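Long-range contact in TatD-related deoxyribonuclease (Thermotoga maritima, PDB 1J6O), which probably acts as a metal-dependent deoxyribonuclease that hydrolyses phosphodiester bonds in DNA: residues H17-F22 with V47-E52. Numbering follows the deposited sequence.
Sequences HAHLHF and VGVNLE
The predicted metal-binding His-x-His motif, at the C-terminal end of strand 13-18 and just beyond it, meets the end of the adjacent parallel strand 41-47 here, with Val47 touching both His17 and His19. Val47 N donates to Ala18 O at 2.8 Å, a nearly straight backbone bond (167°) between the neighbouring strands. Beyond it, the carbonyl of Val47 takes up a histidine: His19 ND1 donates to Val47 O at 3.0 Å, the oxygen near the plane of the ring and the donor tilted 23° from the carbonyl plane. This bond helps fix the rotation of the ring, while NE2 is hydrogen-bonded to Asp214; His19 and Asp214 are both predicted ligands of the first divalent metal. In the TIM-barrel fold of this family the active site lies at the C-terminal ends of the strands, and Val47, at the end of one of them, can act as a second-shell residue to the histidines. Branched Val47 also supports His17: its CG2, anti to its own carbonyl carbon, lies over the centre of that ring in a CH-pi contact, 3.9 Å from the centroid, while His17 NE2 bonds to Glu103. The type I turn from His19 to Phe22 brings two more rings across. His21 CE1 approaches Val47 O edge-on at 3.3 Å, and its NE2 bonds to Asp53 of helix 51-61. Phe22 covers His19 CB with its face, and its CZ meets Val49 CG1 at 4.2 Å, an apolar contact at the ring edge.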
ATOM      1  N   HIS A  17      -2.701  -3.150   0.396  1.00  5.91           N
ATOM      2  CA  HIS A  17      -3.143  -2.054  -0.446  1.00  6.90           C
ATOM      3  C   HIS A  17      -4.338  -2.475  -1.271  1.00  7.83           C
ATOM      4  O   HIS A  17      -4.176  -2.985  -2.384  1.00 11.92           O
ATOM      5  CB  HIS A  17      -1.995  -1.607  -1.381  1.00  6.94           C
ATOM      6  CG  HIS A  17      -2.107  -0.188  -1.846  1.00  7.32           C
ATOM      7  ND1 HIS A  17      -1.409   0.843  -1.253  1.00  9.71           N
ATOM      8  CD2 HIS A  17      -2.829   0.374  -2.844  1.00  8.40           C
ATOM      9  CE1 HIS A  17      -1.692   1.980  -1.873  1.00 10.61           C
ATOM     10  NE2 HIS A  17      -2.550   1.721  -2.843  1.00 10.79           N
ATOM     11  N   ALA A  18      -5.543  -2.255  -0.753  1.00  5.47           N
ATOM     12  CA  ALA A  18      -6.740  -2.632  -1.494  1.00  5.66           C
ATOM     13  C   ALA A  18      -7.693  -1.420  -1.672  1.00  5.86           C
ATOM     14  O   ALA A  18      -7.583  -0.453  -0.937  1.00  5.49           O
ATOM     15  CB  ALA A  18      -7.442  -3.702  -0.732  1.00  4.30           C
ATOM     16  N   HIS A  19      -8.606  -1.484  -2.647  1.00  4.58           N
ATOM     17  CA  HIS A  19      -9.577  -0.397  -2.887  1.00  5.69           C
ATOM     18  C   HIS A  19     -10.898  -1.144  -3.094  1.00  5.76           C
ATOM     19  O   HIS A  19     -11.538  -1.045  -4.182  1.00  5.66           O
ATOM     20  CB  HIS A  19      -9.251   0.370  -4.187  1.00  5.93           C
ATOM     21  CG  HIS A  19      -7.857   0.920  -4.236  1.00  7.11           C
ATOM     22  ND1 HIS A  19      -7.462   2.002  -3.479  1.00  8.75           N
ATOM     23  CD2 HIS A  19      -6.784   0.576  -4.994  1.00  7.58           C
ATOM     24  CE1 HIS A  19      -6.209   2.312  -3.778  1.00 11.23           C
ATOM     25  NE2 HIS A  19      -5.777   1.464  -4.699  1.00  8.90           N
ATOM     26  N   LEU A  20     -11.334  -1.847  -2.056  1.00  4.69           N
ATOM     27  CA  LEU A  20     -12.567  -2.629  -2.127  1.00  5.86           C
ATOM     28  C   LEU A  20     -13.832  -1.813  -2.275  1.00  6.86           C
ATOM     29  O   LEU A  20     -14.881  -2.342  -2.680  1.00  7.61           O
ATOM     30  CB  LEU A  20     -12.649  -3.548  -0.900  1.00  6.90           C
ATOM     31  CG  LEU A  20     -11.578  -4.650  -0.889  1.00 10.03           C
ATOM     32  CD1 LEU A  20     -11.421  -5.257   0.530  1.00  9.30           C
ATOM     33  CD2 LEU A  20     -11.971  -5.722  -1.892  1.00 10.50           C
ATOM     34  N   HIS A  21     -13.720  -0.529  -1.972  1.00  5.31           N
ATOM     35  CA  HIS A  21     -14.856   0.373  -2.069  1.00  7.50           C
ATOM     36  C   HIS A  21     -15.040   0.946  -3.471  1.00  7.17           C
ATOM     37  O   HIS A  21     -16.001   1.688  -3.703  1.00  8.99           O
ATOM     38  CB  HIS A  21     -14.727   1.506  -1.044  1.00  7.00           C
ATOM     39  CG  HIS A  21     -13.469   2.300  -1.190  1.00  9.47           C
ATOM     40  ND1 HIS A  21     -12.214   1.736  -1.046  1.00  7.15           N
ATOM     41  CD2 HIS A  21     -13.270   3.588  -1.569  1.00  6.86           C
ATOM     42  CE1 HIS A  21     -11.296   2.642  -1.339  1.00  7.88           C
ATOM     43  NE2 HIS A  21     -11.911   3.774  -1.664  1.00  8.58           N
ATOM     44  N   PHE A  22     -14.138   0.624  -4.405  1.00  5.07           N
ATOM     45  CA  PHE A  22     -14.264   1.129  -5.762  1.00  6.12           C
ATOM     46  C   PHE A  22     -15.477   0.469  -6.406  1.00  9.51           C
ATOM     47  O   PHE A  22     -15.901  -0.631  -5.990  1.00  8.29           O
ATOM     48  CB  PHE A  22     -13.011   0.845  -6.579  1.00  5.67           C
ATOM     49  CG  PHE A  22     -11.859   1.786  -6.288  1.00  5.79           C
ATOM     50  CD1 PHE A  22     -11.906   2.682  -5.214  1.00  5.80           C
ATOM     51  CD2 PHE A  22     -10.741   1.811  -7.134  1.00  7.37           C
ATOM     52  CE1 PHE A  22     -10.855   3.599  -4.987  1.00  7.33           C
ATOM     53  CE2 PHE A  22      -9.688   2.731  -6.901  1.00 10.10           C
ATOM     54  CZ  PHE A  22      -9.757   3.615  -5.833  1.00  7.39           C
ATOM     55  N   VAL A  47      -7.288   1.382   1.173  1.00  7.46           N
ATOM     56  CA  VAL A  47      -6.822   2.726   0.912  1.00  8.33           C
ATOM     57  C   VAL A  47      -7.674   3.739   0.163  1.00  9.12           C
ATOM     58  O   VAL A  47      -8.149   3.453  -0.928  1.00 10.73           O
ATOM     59  CB  VAL A  47      -5.475   2.586   0.136  1.00  8.91           C
ATOM     60  CG1 VAL A  47      -4.742   3.893   0.122  1.00 10.71           C
ATOM     61  CG2 VAL A  47      -4.591   1.495   0.798  1.00  8.50           C
ATOM     62  N   GLY A  48      -7.759   4.943   0.715  1.00  9.14           N
ATOM     63  CA  GLY A  48      -8.539   6.012   0.077  1.00 10.25           C
ATOM     64  C   GLY A  48      -7.672   6.826  -0.867  1.00 11.86           C
ATOM     65  O   GLY A  48      -6.442   6.812  -0.721  1.00 12.61           O
ATOM     66  N   VAL A  49      -8.274   7.506  -1.857  1.00  9.23           N
ATOM     67  CA  VAL A  49      -7.454   8.305  -2.786  1.00 10.02           C
ATOM     68  C   VAL A  49      -7.749   9.821  -2.795  1.00  9.69           C
ATOM     69  O   VAL A  49      -7.093  10.589  -3.511  1.00 10.40           O
ATOM     70  CB  VAL A  49      -7.494   7.744  -4.244  1.00  9.56           C
ATOM     71  CG1 VAL A  49      -6.889   6.313  -4.244  1.00 11.57           C
ATOM     72  CG2 VAL A  49      -8.922   7.721  -4.794  1.00  9.92           C
ATOM     73  N   ASN A  50      -8.730  10.239  -1.996  1.00  9.59           N
ATOM     74  CA  ASN A  50      -9.091  11.647  -1.887  1.00  9.54           C
ATOM     75  C   ASN A  50     -10.032  11.748  -0.703  1.00 10.96           C
ATOM     76  O   ASN A  50     -10.312  10.744  -0.056  1.00 11.30           O
ATOM     77  CB  ASN A  50      -9.698  12.219  -3.182  1.00 11.45           C
ATOM     78  CG  ASN A  50     -10.958  11.501  -3.633  1.00 12.24           C
ATOM     79  OD1 ASN A  50     -11.895  11.308  -2.867  1.00 13.00           O
ATOM     80  ND2 ASN A  50     -10.986  11.135  -4.903  1.00 16.80           N
ATOM     81  N   LEU A  51     -10.499  12.936  -0.374  1.00  9.33           N
ATOM     82  CA  LEU A  51     -11.390  13.052   0.768  1.00 11.42           C
ATOM     83  C   LEU A  51     -12.680  12.244   0.693  1.00 10.32           C
ATOM     84  O   LEU A  51     -13.021  11.535   1.647  1.00 10.79           O
ATOM     85  CB  LEU A  51     -11.724  14.536   1.035  1.00 12.00           C
ATOM     86  CG  LEU A  51     -10.897  15.315   2.069  1.00 16.81           C
ATOM     87  CD1 LEU A  51      -9.505  14.789   2.172  1.00 15.20           C
ATOM     88  CD2 LEU A  51     -10.925  16.824   1.729  1.00 15.41           C
ATOM     89  N   GLU A  52     -13.407  12.349  -0.413  1.00 10.83           N
ATOM     90  CA  GLU A  52     -14.665  11.606  -0.538  1.00 11.26           C
ATOM     91  C   GLU A  52     -14.428  10.102  -0.555  1.00 10.87           C
ATOM     92  O   GLU A  52     -15.174   9.323   0.047  1.00 10.75           O
ATOM     93  CB  GLU A  52     -15.400  11.985  -1.826  1.00 14.24           C
ATOM     94  CG  GLU A  52     -15.875  13.424  -1.906  1.00 17.68           C
ATOM     95  CD  GLU A  52     -14.732  14.423  -1.842  1.00 20.72           C
ATOM     96  OE1 GLU A  52     -13.722  14.246  -2.578  1.00 23.29           O
ATOM     97  OE2 GLU A  52     -14.853  15.390  -1.055  1.00 24.78           O
TER